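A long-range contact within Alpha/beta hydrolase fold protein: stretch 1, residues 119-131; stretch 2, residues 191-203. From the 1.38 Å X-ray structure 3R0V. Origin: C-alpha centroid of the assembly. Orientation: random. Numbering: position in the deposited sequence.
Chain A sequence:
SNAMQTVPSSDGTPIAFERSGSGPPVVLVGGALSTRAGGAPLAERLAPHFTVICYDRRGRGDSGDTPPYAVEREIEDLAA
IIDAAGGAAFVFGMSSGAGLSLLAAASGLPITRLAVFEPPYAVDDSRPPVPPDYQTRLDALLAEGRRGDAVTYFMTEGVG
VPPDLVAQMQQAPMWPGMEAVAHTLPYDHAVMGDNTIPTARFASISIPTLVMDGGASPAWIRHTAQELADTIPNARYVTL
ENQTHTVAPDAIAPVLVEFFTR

Stretch 1, residues 119-131: PPYAVDDSRPPVP
Stretch 2, residues 191-203: VMGDNTIPTARFA

The methyl end of a selenomethionine sits almost squarely on a tyrosine ring: Met 192 CE lies 3.5 Å from the centroid of the six-membered ring of Tyr 121, 7° off the ring normal, a CH-pi contact in which methyl C-H bonds meet the pi cloud, mostly through dispersion. Met 192 SE stands obliquely, 4.6 Å from that Tyr 121 centroid. An all-m side chain (chi1 -64°, chi2 -58°, chi3 -53°) curls the methyl into place, although CA-to-CB points sideways; Met 192 CE also touches Pro 120 CG at 3.8 Å.

No sheet joins the stretches. Stretch 1 has no helix or strand; it contains a type I turn from Asp 124 to Arg 127, with Tyr 121 extended at -76/167 and Ala 122 at -125/134. In stretch 2 a helix ends at Met 192, Gly 193 leaves it at phi/psi 63/-126, and a type II' turn runs from Met 192 to Asn 195, closed by Asn 195 N to Met 192 O at 2.9 Å. Asn 195 adopts 75/1, with chi1 -58° (m) and chi2 -36°. Tyr 121 CA and Asn 195 CA come within 4.5 Å, setting the register; contacts then advance in the same sequence sense, to Val 123 at Ile 197, while the backbones diverge. One direct hydrogen bond crosses: Ala 122 N donates to Asn 195 O at 2.8 Å and 164°. Water 3 extends the link, donating to Ala 122 O (2.8 Å) and accepting from Ile 197 N (2.9 Å).

Tyr 121, chi1 -68° (m) and chi2 -83°, is the hub. Tyr 121 CB packs on Ile 197 CG1 at 3.6 Å, and Tyr 121 CE1 meets Pro 198 CD at 3.9 Å. Pro 198 occupies the N-cap position of a second helix, from which Phe 202 (m, chi2 -5°) points toward stretch 1 and turns its edge to the tyrosine face in an offset pair, Phe 202 and Tyr 121 ring centroids 5.8 Å apart and planes at 79°. Water 2 lies 2.7 Å from Tyr 121 OH and donates to Val 191 O at 2.9 Å. Val 123 CG1 (chi1 m) meets Ile 197 CD1 (m, t) at 3.6 Å.

The polar side is built around an extended Arg 127 (t, t, t): Arg 127 NH1 donates to Pro 120 O at 2.7 Å. Asn 195 ND2 lies over one guanidinium face, 3.4 Å from Arg 127 NH2; both are donors, so this is packing without a hydrogen bond. Water 1 accepts from Arg 127 NH2 (2.9 Å) while donating to Asn 195 OD1 (2.7 Å) and Pro 120 O (3.0 Å). The rule: surround an aromatic hub with apolar groups, and let one backbone bond and waters serve the polar atoms beside it.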

ATOM      1  N   PRO A 119      -0.882  -0.709  -7.602  1.00 12.13           N
ATOM      2  CA  PRO A 119      -0.351   0.625  -7.294  1.00 12.81           C
ATOM      3  C   PRO A 119      -1.163   1.701  -8.031  1.00 12.41           C
ATOM      4  O   PRO A 119      -1.286   1.631  -9.255  1.00 12.94           O
ATOM      5  CB  PRO A 119       1.090   0.562  -7.828  1.00 14.89           C
ATOM      6  CG  PRO A 119       1.113  -0.579  -8.773  1.00 19.01           C
ATOM      7  CD  PRO A 119       0.087  -1.564  -8.309  1.00 13.84           C
ATOM      8  N   PRO A 120      -1.728   2.669  -7.296  1.00 12.82           N
ATOM      9  CA  PRO A 120      -2.718   3.566  -7.914  1.00 10.62           C
ATOM     10  C   PRO A 120      -2.123   4.773  -8.639  1.00 10.91           C
ATOM     11  O   PRO A 120      -2.583   5.905  -8.448  1.00 11.90           O
ATOM     12  CB  PRO A 120      -3.581   4.014  -6.722  1.00 12.10           C
ATOM     13  CG  PRO A 120      -2.621   3.954  -5.537  1.00 11.69           C
ATOM     14  CD  PRO A 120      -1.704   2.785  -5.822  1.00 13.50           C
ATOM     15  N   TYR A 121      -1.094   4.545  -9.441  1.00 10.33           N
ATOM     16  CA  TYR A 121      -0.596   5.592 -10.328  1.00  9.86           C
ATOM     17  C   TYR A 121      -1.569   5.717 -11.492  1.00 12.52           C
ATOM     18  O   TYR A 121      -2.430   4.869 -11.686  1.00 13.23           O
ATOM     19  CB  TYR A 121       0.813   5.281 -10.842  1.00 11.35           C
ATOM     20  CG  TYR A 121       1.853   5.332  -9.759  1.00 10.97           C
ATOM     21  CD1 TYR A 121       2.405   6.543  -9.379  1.00 12.14           C
ATOM     22  CD2 TYR A 121       2.264   4.176  -9.097  1.00 12.84           C
ATOM     23  CE1 TYR A 121       3.352   6.611  -8.368  1.00 11.76           C
ATOM     24  CE2 TYR A 121       3.213   4.233  -8.095  1.00 13.13           C
ATOM     25  CZ  TYR A 121       3.746   5.454  -7.735  1.00 10.92           C
ATOM     26  OH  TYR A 121       4.679   5.495  -6.719  1.00 13.61           O
ATOM     27  N   ALA A 122      -1.429   6.791 -12.261  1.00 12.92           N
ATOM     28  CA  ALA A 122      -2.275   7.027 -13.421  1.00 11.80           C
ATOM     29  C   ALA A 122      -1.398   7.225 -14.642  1.00 12.92           C
ATOM     30  O   ALA A 122      -0.422   7.977 -14.582  1.00 15.11           O
ATOM     31  CB  ALA A 122      -3.133   8.266 -13.192  1.00 17.15           C
ATOM     32  N   VAL A 123      -1.732   6.568 -15.751  1.00 12.94           N
ATOM     33  CA  VAL A 123      -0.958   6.734 -16.976  1.00 13.43           C
ATOM     34  C   VAL A 123      -1.786   7.148 -18.190  1.00 13.10           C
ATOM     35  O   VAL A 123      -1.241   7.302 -19.275  1.00 16.28           O
ATOM     36  CB  VAL A 123      -0.191   5.455 -17.340  1.00 12.77           C
ATOM     37  CG1 VAL A 123       0.786   5.106 -16.223  1.00 14.41           C
ATOM     38  CG2 VAL A 123      -1.166   4.298 -17.603  1.00 14.37           C
ATOM     39  N   ASP A 124      -3.092   7.315 -18.014  1.00 12.13           N
ATOM     40  CA  ASP A 124      -3.960   7.653 -19.144  1.00 13.36           C
ATOM     41  C   ASP A 124      -5.272   8.272 -18.668  1.00 15.69           C
ATOM     42  O   ASP A 124      -5.573   8.281 -17.471  1.00 14.73           O
ATOM     43  CB  ASP A 124      -4.227   6.408 -19.995  1.00 16.73           C
ATOM     44  CG  ASP A 124      -5.168   5.424 -19.321  1.00 16.57           C
ATOM     45  OD1 ASP A 124      -4.743   4.708 -18.384  1.00 23.56           O
ATOM     46  OD2 ASP A 124      -6.349   5.342 -19.734  1.00 22.06           O
ATOM     47  N   ASP A 125      -6.058   8.774 -19.616  1.00 14.14           N
ATOM     48  CA  ASP A 125      -7.281   9.497 -19.293  1.00 14.67           C
ATOM     49  C   ASP A 125      -8.453   8.618 -18.848  1.00 16.21           C
ATOM     50  O   ASP A 125      -9.489   9.147 -18.449  1.00 17.84           O
ATOM     51  CB  ASP A 125      -7.739  10.346 -20.486  1.00 15.92           C
ATOM     52  CG  ASP A 125      -6.898  11.599 -20.696  1.00 16.88           C
ATOM     53  OD1 ASP A 125      -5.976  11.896 -19.913  1.00 18.32           O
ATOM     54  OD2 ASP A 125      -7.207  12.328 -21.666  1.00 17.93           O
ATOM     55  N   SER A 126      -8.308   7.296 -18.890  1.00 15.48           N
ATOM     56  CA  SER A 126      -9.403   6.427 -18.439  1.00 17.00           C
ATOM     57  C   SER A 126      -9.618   6.521 -16.927  1.00 17.29           C
ATOM     58  O   SER A 126     -10.641   6.084 -16.418  1.00 21.32           O
ATOM     59  CB  SER A 126      -9.202   4.969 -18.865  1.00 20.04           C
ATOM     60  OG  SER A 126      -8.163   4.353 -18.124  1.00 20.35           O
ATOM     61  N   ARG A 127      -8.649   7.086 -16.214  1.00 15.07           N
ATOM     62  CA  ARG A 127      -8.855   7.420 -14.808  1.00 15.91           C
ATOM     63  C   ARG A 127      -9.538   8.775 -14.713  1.00 16.59           C
ATOM     64  O   ARG A 127      -9.100   9.731 -15.347  1.00 18.30           O
ATOM     65  CB  ARG A 127      -7.536   7.468 -14.048  1.00 15.48           C
ATOM     66  CG  ARG A 127      -7.744   7.748 -12.574  1.00 15.06           C
ATOM     67  CD  ARG A 127      -6.467   7.655 -11.802  1.00 17.44           C
ATOM     68  NE  ARG A 127      -6.680   7.898 -10.382  1.00 15.45           N
ATOM     69  CZ  ARG A 127      -5.751   7.695  -9.454  1.00 14.42           C
ATOM     70  NH1 ARG A 127      -4.550   7.231  -9.802  1.00 13.48           N
ATOM     71  NH2 ARG A 127      -6.014   7.947  -8.189  1.00 15.41           N
ATOM     72  N   PRO A 128     -10.608   8.869 -13.916  1.00 20.28           N
ATOM     73  CA  PRO A 128     -11.268  10.166 -13.721  1.00 20.83           C
ATOM     74  C   PRO A 128     -10.274  11.200 -13.176  1.00 17.69           C
ATOM     75  O   PRO A 128      -9.428  10.841 -12.378  1.00 17.45           O
ATOM     76  CB  PRO A 128     -12.339   9.858 -12.666  1.00 24.50           C
ATOM     77  CG  PRO A 128     -12.537   8.386 -12.725  1.00 26.70           C
ATOM     78  CD  PRO A 128     -11.227   7.792 -13.124  1.00 21.38           C
ATOM     79  N   PRO A 129     -10.360  12.464 -13.621  1.00 16.05           N
ATOM     80  CA  PRO A 129      -9.454  13.467 -13.050  1.00 18.53           C
ATOM     81  C   PRO A 129      -9.692  13.653 -11.553  1.00 17.17           C
ATOM     82  O   PRO A 129     -10.837  13.631 -11.099  1.00 21.22           O
ATOM     83  CB  PRO A 129      -9.809  14.751 -13.817  1.00 23.47           C
ATOM     84  CG  PRO A 129     -11.125  14.479 -14.461  1.00 25.87           C
ATOM     85  CD  PRO A 129     -11.209  13.013 -14.691  1.00 22.06           C
ATOM     86  N   VAL A 130      -8.615  13.798 -10.796  1.00 15.64           N
ATOM     87  CA  VAL A 130      -8.708  14.117  -9.380  1.00 13.73           C
ATOM     88  C   VAL A 130      -8.990  15.610  -9.294  1.00 15.56           C
ATOM     89  O   VAL A 130      -8.372  16.390 -10.015  1.00 17.28           O
ATOM     90  CB  VAL A 130      -7.382  13.801  -8.672  1.00 15.33           C
ATOM     91  CG1 VAL A 130      -7.409  14.275  -7.229  1.00 17.78           C
ATOM     92  CG2 VAL A 130      -7.066  12.305  -8.754  1.00 15.80           C
ATOM     93  N   PRO A 131      -9.955  16.022  -8.450  1.00 15.01           N
ATOM     94  CA  PRO A 131     -10.258  17.455  -8.406  1.00 16.91           C
ATOM     95  C   PRO A 131      -9.013  18.266  -8.064  1.00 15.82           C
ATOM     96  O   PRO A 131      -8.238  17.858  -7.212  1.00 16.48           O
ATOM     97  CB  PRO A 131     -11.266  17.561  -7.259  1.00 20.61           C
ATOM     98  CG  PRO A 131     -11.909  16.213  -7.188  1.00 19.96           C
ATOM     99  CD  PRO A 131     -10.809  15.240  -7.541  1.00 15.12           C
ATOM    100  N   VAL A 191       2.607  10.336  -0.532  1.00 10.01           N
ATOM    101  CA  VAL A 191       3.325   9.191  -1.083  1.00 11.61           C
ATOM    102  C   VAL A 191       3.104   9.109  -2.599  1.00 12.13           C
ATOM    103  O   VAL A 191       4.047   8.909  -3.371  1.00 11.43           O
ATOM    104  CB  VAL A 191       2.852   7.884  -0.423  1.00 10.85           C
ATOM    105  CG1 VAL A 191       3.341   6.661  -1.220  1.00 12.52           C
ATOM    106  CG2 VAL A 191       3.307   7.836   1.030  1.00 11.49           C
HETATM  107  N   MSE A 192       1.852   9.271  -3.016  1.00 10.96           N
HETATM  108  CA  MSE A 192       1.478   9.101  -4.413  1.00 12.66           C
HETATM  109  C   MSE A 192       1.773  10.313  -5.300  1.00 13.42           C
HETATM  110  O   MSE A 192       1.682  10.219  -6.517  1.00 12.95           O
HETATM  111  CB  MSE A 192      -0.008   8.692  -4.515  1.00 11.69           C
HETATM  112  CG  MSE A 192      -0.287   7.322  -3.887  1.00 11.84           C
HETATM  113 SE   MSE A 192       0.773   5.884  -4.672  0.64 11.86          SE
HETATM  114  CE  MSE A 192       0.292   6.240  -6.514  1.00 13.68           C
ATOM    115  N   GLY A 193       2.117  11.443  -4.694  1.00 13.77           N
ATOM    116  CA  GLY A 193       2.403  12.651  -5.456  1.00 14.64           C
ATOM    117  C   GLY A 193       1.155  13.088  -6.195  1.00 14.72           C
ATOM    118  O   GLY A 193       0.104  13.251  -5.577  1.00 16.96           O
ATOM    119  N   ASP A 194       1.254  13.268  -7.511  1.00 13.54           N
ATOM    120  CA  ASP A 194       0.075  13.585  -8.326  1.00 13.57           C
ATOM    121  C   ASP A 194      -0.360  12.375  -9.159  1.00 12.77           C
ATOM    122  O   ASP A 194      -1.055  12.505 -10.181  1.00 13.64           O
ATOM    123  CB  ASP A 194       0.353  14.772  -9.248  1.00 15.23           C
ATOM    124  CG  ASP A 194       1.494  14.506 -10.217  1.00 14.79           C
ATOM    125  OD1 ASP A 194       2.031  13.368 -10.230  1.00 15.00           O
ATOM    126  OD2 ASP A 194       1.844  15.431 -10.977  1.00 15.85           O
ATOM    127  N   ASN A 195       0.067  11.206  -8.699  1.00 13.55           N
ATOM    128  CA  ASN A 195      -0.222   9.917  -9.322  1.00 12.68           C
ATOM    129  C   ASN A 195       0.563   9.615 -10.580  1.00 13.23           C
ATOM    130  O   ASN A 195       0.373   8.569 -11.180  1.00 15.15           O
ATOM    131  CB  ASN A 195      -1.714   9.731  -9.591  1.00 14.53           C
ATOM    132  CG  ASN A 195      -2.540   9.835  -8.336  1.00 15.18           C
ATOM    133  OD1 ASN A 195      -2.124   9.398  -7.260  1.00 15.19           O
ATOM    134  ND2 ASN A 195      -3.713  10.431  -8.460  1.00 14.42           N
ATOM    135  N   THR A 196       1.449  10.512 -10.983  1.00 11.76           N
ATOM    136  CA  THR A 196       2.304  10.186 -12.107  1.00 12.93           C
ATOM    137  C   THR A 196       3.472   9.295 -11.665  1.00 11.56           C
ATOM    138  O   THR A 196       3.985   9.411 -10.540  1.00 11.88           O
ATOM    139  CB  THR A 196       2.775  11.444 -12.876  1.00 12.67           C
ATOM    140  OG1 THR A 196       3.588  12.251 -12.029  1.00 15.04           O
ATOM    141  CG2 THR A 196       1.577  12.263 -13.349  1.00 14.58           C
ATOM    142  N   ILE A 197       3.872   8.383 -12.540  1.00 12.22           N
ATOM    143  CA  ILE A 197       4.962   7.473 -12.206  1.00 12.51           C
ATOM    144  C   ILE A 197       6.324   8.159 -12.314  1.00 12.02           C
ATOM    145  O   ILE A 197       6.625   8.776 -13.330  1.00 13.13           O
ATOM    146  CB  ILE A 197       4.968   6.250 -13.135  1.00 12.65           C
ATOM    147  CG1 ILE A 197       3.653   5.479 -13.012  1.00 13.35           C
ATOM    148  CG2 ILE A 197       6.174   5.351 -12.815  1.00 13.17           C
ATOM    149  CD1 ILE A 197       3.524   4.355 -13.992  1.00 13.98           C
ATOM    150  N   PRO A 198       7.154   8.054 -11.262  1.00 12.05           N
ATOM    151  CA  PRO A 198       8.541   8.531 -11.385  1.00 12.44           C
ATOM    152  C   PRO A 198       9.372   7.524 -12.174  1.00 13.81           C
ATOM    153  O   PRO A 198      10.147   6.739 -11.626  1.00 14.70           O
ATOM    154  CB  PRO A 198       9.017   8.637  -9.930  1.00 14.50           C
ATOM    155  CG  PRO A 198       8.170   7.672  -9.176  1.00 15.67           C
ATOM    156  CD  PRO A 198       6.841   7.579  -9.902  1.00 13.54           C
ATOM    157  N   THR A 199       9.169   7.543 -13.484  1.00 12.81           N
ATOM    158  CA  THR A 199       9.730   6.551 -14.386  1.00 13.14           C
ATOM    159  C   THR A 199      11.239   6.375 -14.269  1.00 14.81           C
ATOM    160  O   THR A 199      11.728   5.241 -14.211  1.00 15.75           O
ATOM    161  CB  THR A 199       9.380   6.903 -15.835  1.00 15.65           C
ATOM    162  OG1 THR A 199       7.962   6.850 -15.992  1.00 17.96           O
ATOM    163  CG2 THR A 199      10.052   5.938 -16.807  1.00 18.98           C
ATOM    164  N   ALA A 200      11.968   7.489 -14.239  1.00 17.85           N
ATOM    165  CA  ALA A 200      13.425   7.450 -14.140  1.00 23.39           C
ATOM    166  C   ALA A 200      13.857   6.645 -12.923  1.00 18.64           C
ATOM    167  O   ALA A 200      14.741   5.785 -13.016  1.00 23.65           O
ATOM    168  CB  ALA A 200      13.990   8.853 -14.072  1.00 25.91           C
ATOM    169  N   ARG A 201      13.223   6.908 -11.786  1.00 15.82           N
ATOM    170  CA  ARG A 201      13.561   6.197 -10.556  1.00 14.85           C
ATOM    171  C   ARG A 201      13.185   4.727 -10.593  1.00 15.24           C
ATOM    172  O   ARG A 201      13.975   3.864 -10.207  1.00 18.37           O
ATOM    173  CB  ARG A 201      12.880   6.844  -9.362  1.00 16.25           C
ATOM    174  CG  ARG A 201      13.303   8.277  -9.138  1.00 19.54           C
ATOM    175  CD  ARG A 201      12.871   8.718  -7.763  1.00 20.89           C
ATOM    176  NE  ARG A 201      13.689   8.079  -6.737  1.00 24.84           N
ATOM    177  CZ  ARG A 201      13.280   7.858  -5.494  1.00 29.48           C
ATOM    178  NH1 ARG A 201      12.057   8.214  -5.129  1.00 31.33           N
ATOM    179  NH2 ARG A 201      14.092   7.276  -4.615  1.00 29.54           N
ATOM    180  N   PHE A 202      11.976   4.424 -11.053  1.00 13.57           N
ATOM    181  CA  PHE A 202      11.528   3.045 -11.036  1.00 14.04           C
ATOM    182  C   PHE A 202      12.267   2.192 -12.067  1.00 12.87           C
ATOM    183  O   PHE A 202      12.465   0.999 -11.850  1.00 14.61           O
ATOM    184  CB  PHE A 202      10.001   2.948 -11.193  1.00 11.96           C
ATOM    185  CG  PHE A 202       9.214   3.516 -10.019  1.00 12.39           C
ATOM    186  CD1 PHE A 202       9.855   3.975  -8.867  1.00 13.72           C
ATOM    187  CD2 PHE A 202       7.824   3.556 -10.067  1.00 12.99           C
ATOM    188  CE1 PHE A 202       9.117   4.488  -7.799  1.00 15.32           C
ATOM    189  CE2 PHE A 202       7.089   4.051  -9.004  1.00 14.09           C
ATOM    190  CZ  PHE A 202       7.728   4.515  -7.875  1.00 14.07           C
ATOM    191  N   ALA A 203      12.700   2.796 -13.168  1.00 15.87           N
ATOM    192  CA  ALA A 203      13.501   2.052 -14.144  1.00 18.25           C
ATOM    193  C   ALA A 203      14.841   1.605 -13.554  1.00 18.98           C
ATOM    194  O   ALA A 203      15.480   0.701 -14.090  1.00 21.41           O
ATOM    195  CB  ALA A 203      13.714   2.876 -15.393  1.00 19.02           C
TER
HETATM  196  O   HOH W   1      -3.844   7.556  -6.238  1.00 16.67           O
HETATM  197  O   HOH W   2       5.033   8.105  -5.969  1.00 14.17           O
HETATM  198  O   HOH W   3       2.331   8.385 -15.042  1.00 16.41           O